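Local structure of DNA processing protein DprA (Streptococcus pneumoniae, 3UQZ) at residues S140-G145 with K175-L180; V109-S114 with K144-A149; F74-D79 with A91-F96. The protein binds single-stranded DNA cooperatively, protects it from nucleases and helps load the RecA recombinase onto it during natural transformation. All blocks are in the same frame, centred on the assembly; numbering follows the deposited sequence.

Overall arrangement
Followed from the N terminus, the chain first closes contact 3, a short loop in which 74-79 turns back through helix 83-86 to pair with 91-96 at one border of the mixed sheet. Contacts 1 and 2 come later, on the other side of the chain's centre. Contact 2 brings strand 108-113 against the start of helix 146-157; contact 1 begins on the segment where contact 2 ends, sharing Lys144 and Gly145, and runs on to helix 178-187. The two spans therefore overlap, and their centres lie about 10 Å apart. Contact 3 is about 25 Å from contact 2, centre to centre, but both reach the same sheet.

Contact 1: residues S140-G145 with K175-L180; sequences SGLAKG and KANKRL. With SO4 (sulfate ion), chain E.
The loop leaving the C-terminal end of strand 137-140, just before helix 146-157, meets the start of helix 178-187 in this contact. One hydrogen bond and one apolar touch join them. Asn177 carries the polar half: its CG stands anti to its own carbonyl carbon (chi1 -81°), which sends the carboxamide across to the loop, and ND2 donates to Leu142 O over 2.8 Å. The oxygen lies in the amide plane of Asn177, yet the nitrogen sits 40° above the carbonyl plane of Leu142, and the N-H...O angle of 141° makes the bond noticeably bent. ND2 also donates to Thr148 OG1, a hydroxyl that is bonded in turn to Ala143 O, so the one amide ties the start of helix 178-187 to both the loop and the first turn of helix 146-157. In this Rossmann-like sheet such loops at the C-terminal ends of parallel strands lead into the helices that flank it. In the apolar half Leu142 and Leu180 cross obliquely, the CD1 methyl of Leu142 resting 3.7 Å from Leu180 CD2 and 4.0 Å from Leu180 CG. Ile184 and Gln181 of the same helix also touch Leu142. On the far side of the helix start a sulfate, probably from the crystallisation liquor, is gripped by Arg179 NH1 donating to sulfate O1 (3.1 Å) and Arg179 NH2 to sulfate O4 (2.7 Å).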
loop_
_atom_site.group_PDB
_atom_site.type_symbol
_atom_site.label_atom_id
_atom_site.label_comp_id
_atom_site.label_asym_id
_atom_site.label_seq_id
_atom_site.Cartn_x
_atom_site.Cartn_y
_atom_site.Cartn_z
ATOM N N SER A 140 15.831 -2.288 17.277
ATOM C CA SER A 140 16.346 -1.367 16.264
ATOM C C SER A 140 17.857 -1.162 16.417
ATOM O O SER A 140 18.444 -1.712 17.339
ATOM C CB SER A 140 15.576 -0.051 16.272
ATOM O OG SER A 140 15.669 0.564 14.999
ATOM N N GLY A 141 18.473 -0.402 15.513
ATOM C CA GLY A 141 19.921 -0.231 15.473
ATOM C C GLY A 141 20.562 1.057 15.924
ATOM O O GLY A 141 21.732 1.301 15.613
ATOM N N LEU A 142 19.829 1.887 16.663
ATOM C CA LEU A 142 20.349 3.145 17.235
ATOM C C LEU A 142 20.823 4.211 16.221
ATOM O O LEU A 142 21.443 5.196 16.621
ATOM C CB LEU A 142 21.445 2.825 18.272
ATOM C CG LEU A 142 21.417 3.479 19.641
ATOM C CD1 LEU A 142 20.029 3.929 20.065
ATOM C CD2 LEU A 142 21.975 2.534 20.650
ATOM N N ALA A 143 20.512 4.033 14.925
ATOM C CA ALA A 143 20.857 4.985 13.866
ATOM C C ALA A 143 20.001 6.245 14.019
ATOM O O ALA A 143 18.937 6.206 14.660
ATOM C CB ALA A 143 20.591 4.364 12.507
ATOM N N LYS A 144 20.449 7.361 13.419
ATOM C CA LYS A 144 19.650 8.576 13.470
ATOM C C LYS A 144 18.419 8.406 12.580
ATOM O O LYS A 144 18.422 7.560 11.686
ATOM C CB LYS A 144 20.476 9.837 13.137
ATOM C CG LYS A 144 21.018 9.961 11.720
ATOM C CD LYS A 144 21.885 11.217 11.601
ATOM C CE LYS A 144 22.548 11.356 10.247
ATOM N NZ LYS A 144 23.560 12.450 10.229
ATOM N N GLY A 145 17.355 9.122 12.897
ATOM C CA GLY A 145 16.132 9.044 12.115
ATOM C C GLY A 145 15.113 8.092 12.684
ATOM O O GLY A 145 14.774 8.194 13.864
ATOM N N LYS A 175 27.441 9.937 17.102
ATOM C CA LYS A 175 27.933 10.596 18.325
ATOM C C LYS A 175 26.830 11.252 19.148
ATOM O O LYS A 175 26.885 11.187 20.373
ATOM C CB LYS A 175 29.084 11.583 18.048
ATOM C CG LYS A 175 30.336 10.961 17.382
ATOM C CD LYS A 175 31.550 10.716 18.321
ATOM C CE LYS A 175 32.801 10.287 17.577
ATOM N NZ LYS A 175 33.461 11.423 16.878
ATOM N N ALA A 176 25.801 11.811 18.490
ATOM C CA ALA A 176 24.668 12.486 19.140
ATOM C C ALA A 176 23.801 11.557 19.985
ATOM O O ALA A 176 23.110 12.030 20.895
ATOM C CB ALA A 176 23.814 13.191 18.102
ATOM N N ASN A 177 23.843 10.240 19.699
ATOM C CA ASN A 177 23.048 9.240 20.412
ATOM C C ASN A 177 23.734 8.616 21.620
ATOM O O ASN A 177 23.193 7.654 22.168
ATOM C CB ASN A 177 22.565 8.163 19.446
ATOM C CG ASN A 177 21.354 8.550 18.646
ATOM O OD1 ASN A 177 20.745 9.619 18.838
ATOM N ND2 ASN A 177 20.951 7.652 17.757
ATOM N N LYS A 178 24.894 9.165 22.062
ATOM C CA LYS A 178 25.634 8.626 23.206
ATOM C C LYS A 178 24.755 8.387 24.429
ATOM O O LYS A 178 24.710 7.258 24.911
ATOM C CB LYS A 178 26.860 9.470 23.561
ATOM C CG LYS A 178 27.682 8.865 24.697
ATOM C CD LYS A 178 28.758 9.793 25.212
ATOM C CE LYS A 178 29.150 9.491 26.636
ATOM N NZ LYS A 178 29.923 8.238 26.758
ATOM N N ARG A 179 24.031 9.423 24.892
ATOM C CA ARG A 179 23.151 9.357 26.066
ATOM C C ARG A 179 22.092 8.281 25.959
ATOM O O ARG A 179 21.835 7.593 26.954
ATOM C CB ARG A 179 22.515 10.729 26.398
ATOM C CG ARG A 179 23.514 11.801 26.842
ATOM C CD ARG A 179 23.761 11.774 28.320
ATOM N NE ARG A 179 24.652 12.857 28.728
ATOM C CZ ARG A 179 25.962 12.726 28.906
ATOM N NH1 ARG A 179 26.556 11.558 28.708
ATOM N NH2 ARG A 179 26.686 13.767 29.291
ATOM N N LEU A 180 21.492 8.123 24.760
ATOM C CA LEU A 180 20.478 7.101 24.471
ATOM C C LEU A 180 21.098 5.696 24.495
ATOM O O LEU A 180 20.486 4.794 25.059
ATOM C CB LEU A 180 19.767 7.390 23.134
ATOM C CG LEU A 180 18.562 6.518 22.747
ATOM C CD1 LEU A 180 17.417 6.687 23.727
ATOM C CD2 LEU A 180 18.094 6.852 21.360
HETATM S S SO4 E . 30.119 12.101 30.274
HETATM O O1 SO4 E . 29.463 10.903 29.715
HETATM O O2 SO4 E . 30.486 11.864 31.664
HETATM O O3 SO4 E . 31.330 12.393 29.513
HETATM O O4 SO4 E . 29.221 13.263 30.167
#

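Contact 2: residues V109-S114 with K144-A149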
loop_
_atom_site.group_PDB
_atom_site.type_symbol
_atom_site.label_atom_id
_atom_site.label_comp_id
_atom_site.label_asym_id
_atom_site.label_seq_id
_atom_site.Cartn_x
_atom_site.Cartn_y
_atom_site.Cartn_z
ATOM N N VAL A 109 9.776 -7.159 17.838
ATOM C CA VAL A 109 9.462 -6.613 16.521
ATOM C C VAL A 109 10.579 -5.657 16.113
ATOM O O VAL A 109 11.041 -4.853 16.927
ATOM C CB VAL A 109 8.020 -6.007 16.389
ATOM C CG1 VAL A 109 7.855 -4.689 17.159
ATOM C CG2 VAL A 109 7.611 -5.841 14.926
ATOM N N ALA A 110 11.056 -5.796 14.872
ATOM C CA ALA A 110 12.089 -4.919 14.340
ATOM C C ALA A 110 11.442 -3.645 13.741
ATOM O O ALA A 110 10.291 -3.677 13.313
ATOM C CB ALA A 110 12.893 -5.645 13.283
ATOM N N VAL A 111 12.162 -2.517 13.793
ATOM C CA VAL A 111 11.728 -1.229 13.245
ATOM C C VAL A 111 12.914 -0.641 12.483
ATOM O O VAL A 111 13.977 -0.405 13.065
ATOM C CB VAL A 111 11.129 -0.228 14.277
ATOM C CG1 VAL A 111 10.584 1.014 13.573
ATOM C CG2 VAL A 111 10.036 -0.871 15.125
ATOM N N VAL A 112 12.750 -0.479 11.165
ATOM C CA VAL A 112 13.812 0.029 10.282
ATOM C C VAL A 112 13.311 1.195 9.434
ATOM O O VAL A 112 12.106 1.324 9.216
ATOM C CB VAL A 112 14.529 -1.080 9.428
ATOM C CG1 VAL A 112 15.233 -2.102 10.307
ATOM C CG2 VAL A 112 13.588 -1.771 8.460
ATOM N N GLY A 113 14.239 2.018 8.965
ATOM C CA GLY A 113 13.914 3.158 8.119
ATOM C C GLY A 113 15.016 4.172 7.921
ATOM O O GLY A 113 16.117 4.031 8.451
ATOM N N SER A 114 14.692 5.221 7.166
ATOM C CA SER A 114 15.566 6.323 6.758
ATOM C C SER A 114 16.381 6.938 7.880
ATOM O O SER A 114 15.836 7.256 8.937
ATOM C CB SER A 114 14.754 7.411 6.060
ATOM O OG SER A 114 15.561 8.245 5.245
ATOM N N LYS A 144 20.449 7.361 13.419
ATOM C CA LYS A 144 19.650 8.576 13.470
ATOM C C LYS A 144 18.419 8.406 12.580
ATOM O O LYS A 144 18.422 7.560 11.686
ATOM C CB LYS A 144 20.476 9.837 13.137
ATOM C CG LYS A 144 21.018 9.961 11.720
ATOM C CD LYS A 144 21.885 11.217 11.601
ATOM C CE LYS A 144 22.548 11.356 10.247
ATOM N NZ LYS A 144 23.560 12.450 10.229
ATOM N N GLY A 145 17.355 9.122 12.897
ATOM C CA GLY A 145 16.132 9.044 12.115
ATOM C C GLY A 145 15.113 8.092 12.684
ATOM O O GLY A 145 14.774 8.194 13.864
ATOM N N ILE A 146 14.615 7.165 11.838
ATOM C CA ILE A 146 13.591 6.168 12.190
ATOM C C ILE A 146 13.974 5.297 13.393
ATOM O O ILE A 146 13.144 5.113 14.286
ATOM C CB ILE A 146 13.125 5.333 10.956
ATOM C CG1 ILE A 146 12.517 6.224 9.827
ATOM C CG2 ILE A 146 12.188 4.162 11.342
ATOM C CD1 ILE A 146 11.153 6.931 10.123
ATOM N N ASP A 147 15.222 4.788 13.422
ATOM C CA ASP A 147 15.723 3.951 14.505
ATOM C C ASP A 147 15.620 4.680 15.847
ATOM O O ASP A 147 15.053 4.123 16.789
ATOM C CB ASP A 147 17.167 3.482 14.233
ATOM C CG ASP A 147 17.366 2.431 13.147
ATOM O OD1 ASP A 147 16.547 2.376 12.215
ATOM O OD2 ASP A 147 18.378 1.710 13.201
ATOM N N THR A 148 16.089 5.939 15.914
ATOM C CA THR A 148 16.029 6.759 17.134
ATOM C C THR A 148 14.586 6.997 17.591
ATOM O O THR A 148 14.294 6.885 18.786
ATOM C CB THR A 148 16.836 8.052 16.954
ATOM O OG1 THR A 148 18.172 7.696 16.589
ATOM C CG2 THR A 148 16.860 8.913 18.203
ATOM N N ALA A 149 13.691 7.290 16.639
ATOM C CA ALA A 149 12.274 7.530 16.909
ATOM C C ALA A 149 11.591 6.264 17.418
ATOM O O ALA A 149 10.691 6.348 18.249
ATOM C CB ALA A 149 11.585 8.032 15.655
HETATM O O HOH W 1 17.289 5.015 11.143
#
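Strand 108-113 and the N terminus of helix 146-157 are neighbours in the Rossmann-like half of DprA: strand 108-113, helix 119-130 and the parallel strand 137-140 form a beta-alpha-beta crossover, and helix 146-157 follows the second strand. The contact between them is buried and lies where strand 108-113 runs out into a loop.

Apolar packing is carried by Ile146, whose two branches divide the work. CG2, anti to the backbone N, lies over the strand's backbone, 3.5 Å from Val112 O, and just meets the CG1 methyl of Val111, whose side chain crosses it at about a right angle. CG1, anti to the carbonyl carbon (chi1 -59°), turns instead along the following loop and comes 3.6 Å from Ser114 N. Gly113, having no side chain, lets Ile146 CB settle directly on its CA, 3.7 Å away. Gly145 CA, at the N-cap position and likewise bare, lies 3.7 Å from Ser114 O. Val125 of helix 119-130 packs against both Val111 and Ile146.

Direct polar contact between the backbones consists of one nearly straight bond: Ile146 N donates to Ser114 O over 3.1 Å, at 175° and almost along the C=O axis. An amide of the first helical turn, without an acceptor inside the helix, is thereby satisfied. Asp147 OD1 lies 4.0 Å from Gly113 N, while OD2 makes only a weak hydrogen bond to Gly141 N of the loop after strand 137-140.

The third element is a water placed to donate to Gly113 O (3.1 Å) and Lys144 O (2.8 Å), though it may share its protons among more acceptors than these; it accepts a hydrogen bond from Asp147 N.

Contact 3: residues F74-D79 with A91-F96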
loop_
_atom_site.group_PDB
_atom_site.type_symbol
_atom_site.label_atom_id
_atom_site.label_comp_id
_atom_site.label_asym_id
_atom_site.label_seq_id
_atom_site.Cartn_x
_atom_site.Cartn_y
_atom_site.Cartn_z
ATOM N N PHE A 74 27.675 -14.032 25.207
ATOM C CA PHE A 74 26.991 -15.312 25.041
ATOM C C PHE A 74 27.181 -15.759 23.597
ATOM O O PHE A 74 27.339 -14.915 22.709
ATOM C CB PHE A 74 25.504 -15.261 25.452
ATOM C CG PHE A 74 24.580 -14.431 24.584
ATOM C CD1 PHE A 74 23.852 -15.021 23.552
ATOM C CD2 PHE A 74 24.425 -13.061 24.809
ATOM C CE1 PHE A 74 23.018 -14.253 22.731
ATOM C CE2 PHE A 74 23.583 -12.296 23.990
ATOM C CZ PHE A 74 22.882 -12.900 22.962
ATOM N N SER A 75 27.229 -17.080 23.369
ATOM C CA SER A 75 27.453 -17.648 22.038
ATOM C C SER A 75 26.296 -18.537 21.610
ATOM O O SER A 75 25.427 -18.852 22.423
ATOM C CB SER A 75 28.756 -18.444 22.014
ATOM O OG SER A 75 28.654 -19.642 22.769
ATOM N N ILE A 76 26.336 -19.001 20.350
ATOM C CA ILE A 76 25.367 -19.927 19.769
ATOM C C ILE A 76 25.349 -21.291 20.525
ATOM O O ILE A 76 24.424 -22.074 20.337
ATOM C CB ILE A 76 25.596 -20.038 18.229
ATOM C CG1 ILE A 76 24.324 -20.545 17.480
ATOM C CG2 ILE A 76 26.866 -20.826 17.886
ATOM C CD1 ILE A 76 24.168 -20.065 16.016
ATOM N N LEU A 77 26.354 -21.549 21.394
ATOM C CA LEU A 77 26.471 -22.767 22.213
ATOM C C LEU A 77 25.678 -22.653 23.522
ATOM O O LEU A 77 25.279 -23.672 24.086
ATOM C CB LEU A 77 27.952 -23.101 22.522
ATOM C CG LEU A 77 28.910 -23.371 21.313
ATOM C CD1 LEU A 77 30.345 -23.609 21.791
ATOM C CD2 LEU A 77 28.443 -24.541 20.416
ATOM N N ASP A 78 25.439 -21.414 23.988
ATOM C CA ASP A 78 24.705 -21.103 25.213
ATOM C C ASP A 78 23.193 -21.222 25.080
ATOM O O ASP A 78 22.638 -20.984 24.010
ATOM C CB ASP A 78 25.123 -19.729 25.763
ATOM C CG ASP A 78 26.597 -19.650 26.160
ATOM O OD1 ASP A 78 27.126 -20.652 26.706
ATOM O OD2 ASP A 78 27.219 -18.595 25.931
ATOM N N ASP A 79 22.540 -21.597 26.191
ATOM C CA ASP A 79 21.094 -21.812 26.332
ATOM C C ASP A 79 20.277 -20.548 26.078
ATOM O O ASP A 79 19.156 -20.637 25.575
ATOM C CB ASP A 79 20.751 -22.346 27.747
ATOM C CG ASP A 79 21.761 -23.302 28.363
ATOM O OD1 ASP A 79 22.895 -22.855 28.675
ATOM O OD2 ASP A 79 21.400 -24.476 28.597
ATOM N N ALA A 91 24.120 -16.889 11.209
ATOM C CA ALA A 91 23.716 -16.469 12.549
ATOM C C ALA A 91 24.952 -16.032 13.367
ATOM O O ALA A 91 25.983 -16.699 13.282
ATOM C CB ALA A 91 23.002 -17.605 13.252
ATOM N N PRO A 92 24.914 -14.887 14.095
ATOM C CA PRO A 92 26.100 -14.472 14.876
ATOM C C PRO A 92 26.544 -15.574 15.817
ATOM O O PRO A 92 25.743 -16.164 16.535
ATOM C CB PRO A 92 25.637 -13.220 15.636
ATOM C CG PRO A 92 24.176 -13.236 15.558
ATOM C CD PRO A 92 23.792 -13.947 14.291
ATOM N N VAL A 93 27.813 -15.918 15.725
ATOM C CA VAL A 93 28.406 -16.991 16.512
ATOM C C VAL A 93 28.690 -16.576 17.978
ATOM O O VAL A 93 28.567 -17.400 18.886
ATOM C CB VAL A 93 29.598 -17.582 15.730
ATOM C CG1 VAL A 93 30.953 -17.116 16.247
ATOM C CG2 VAL A 93 29.494 -19.083 15.627
ATOM N N LEU A 94 28.996 -15.284 18.201
ATOM C CA LEU A 94 29.280 -14.707 19.513
ATOM C C LEU A 94 28.762 -13.261 19.550
ATOM O O LEU A 94 28.995 -12.507 18.607
ATOM C CB LEU A 94 30.806 -14.763 19.799
ATOM C CG LEU A 94 31.339 -14.146 21.110
ATOM C CD1 LEU A 94 31.139 -15.073 22.284
ATOM C CD2 LEU A 94 32.804 -13.797 20.985
ATOM N N LEU A 95 28.053 -12.895 20.633
ATOM C CA LEU A 95 27.501 -11.552 20.851
ATOM C C LEU A 95 27.871 -11.012 22.219
ATOM O O LEU A 95 27.627 -11.668 23.234
ATOM C CB LEU A 95 25.952 -11.498 20.697
ATOM C CG LEU A 95 25.361 -11.606 19.283
ATOM C CD1 LEU A 95 23.889 -11.942 19.334
ATOM C CD2 LEU A 95 25.581 -10.337 18.491
ATOM N N PHE A 96 28.443 -9.802 22.241
ATOM C CA PHE A 96 28.775 -9.072 23.456
ATOM C C PHE A 96 27.569 -8.218 23.778
ATOM O O PHE A 96 26.875 -7.780 22.859
ATOM C CB PHE A 96 29.998 -8.185 23.260
ATOM C CG PHE A 96 31.265 -8.956 23.028
ATOM C CD1 PHE A 96 32.007 -9.443 24.098
ATOM C CD2 PHE A 96 31.727 -9.190 21.740
ATOM C CE1 PHE A 96 33.194 -10.148 23.879
ATOM C CE2 PHE A 96 32.906 -9.901 21.523
ATOM C CZ PHE A 96 33.638 -10.364 22.594
#
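Close packing fills the side of this strand pair where Phe74 and Leu95 stand next to each other, whereas the turn that begins at Ser75 reaches toward solvent. Phe74 and Leu95 form an antiparallel hydrogen-bonded pair, with Phe74 N donating to Leu95 O (3.1 Å) and Leu95 N returning to Phe74 O (3.0 Å) almost along the C=O axis. Their side chains lie side by side and point the same way: Leu95 CB sits 4.0 Å above the Phe74 ring plane, offset toward the rim, while its CD1 meets the ring tip at CZ, 3.9 Å away. Beyond the non-hydrogen-bonded pair Ser75-Leu94, Ile76 N donates a hydrogen bond to Val93 O (3.1 Å) from above the carbonyl plane, and the branches of Ile76 part, CG2 to Val93 CG2 and CD1 to Ala91 CB.

The looser side is the type I turn from Ser75 to Asp78, at whose outer corner Leu77 is exposed. It is held from within: Asp78 OD2 accepts from Ser75 N (3.0 Å), and Ser75 OG accepts from Leu77 N (3.3 Å), an ST turn. Asn5 of helix 5-13 bonds both Ser75 OG and Asp78 OD2, and Asn18 of helix 18-28 brackets Val93 N and Ala91 O, joining the pair to the N-terminal sterile-alpha-motif helices. The arrangement is an antiparallel strand pair that extends one border of a Rossmann-like sheet.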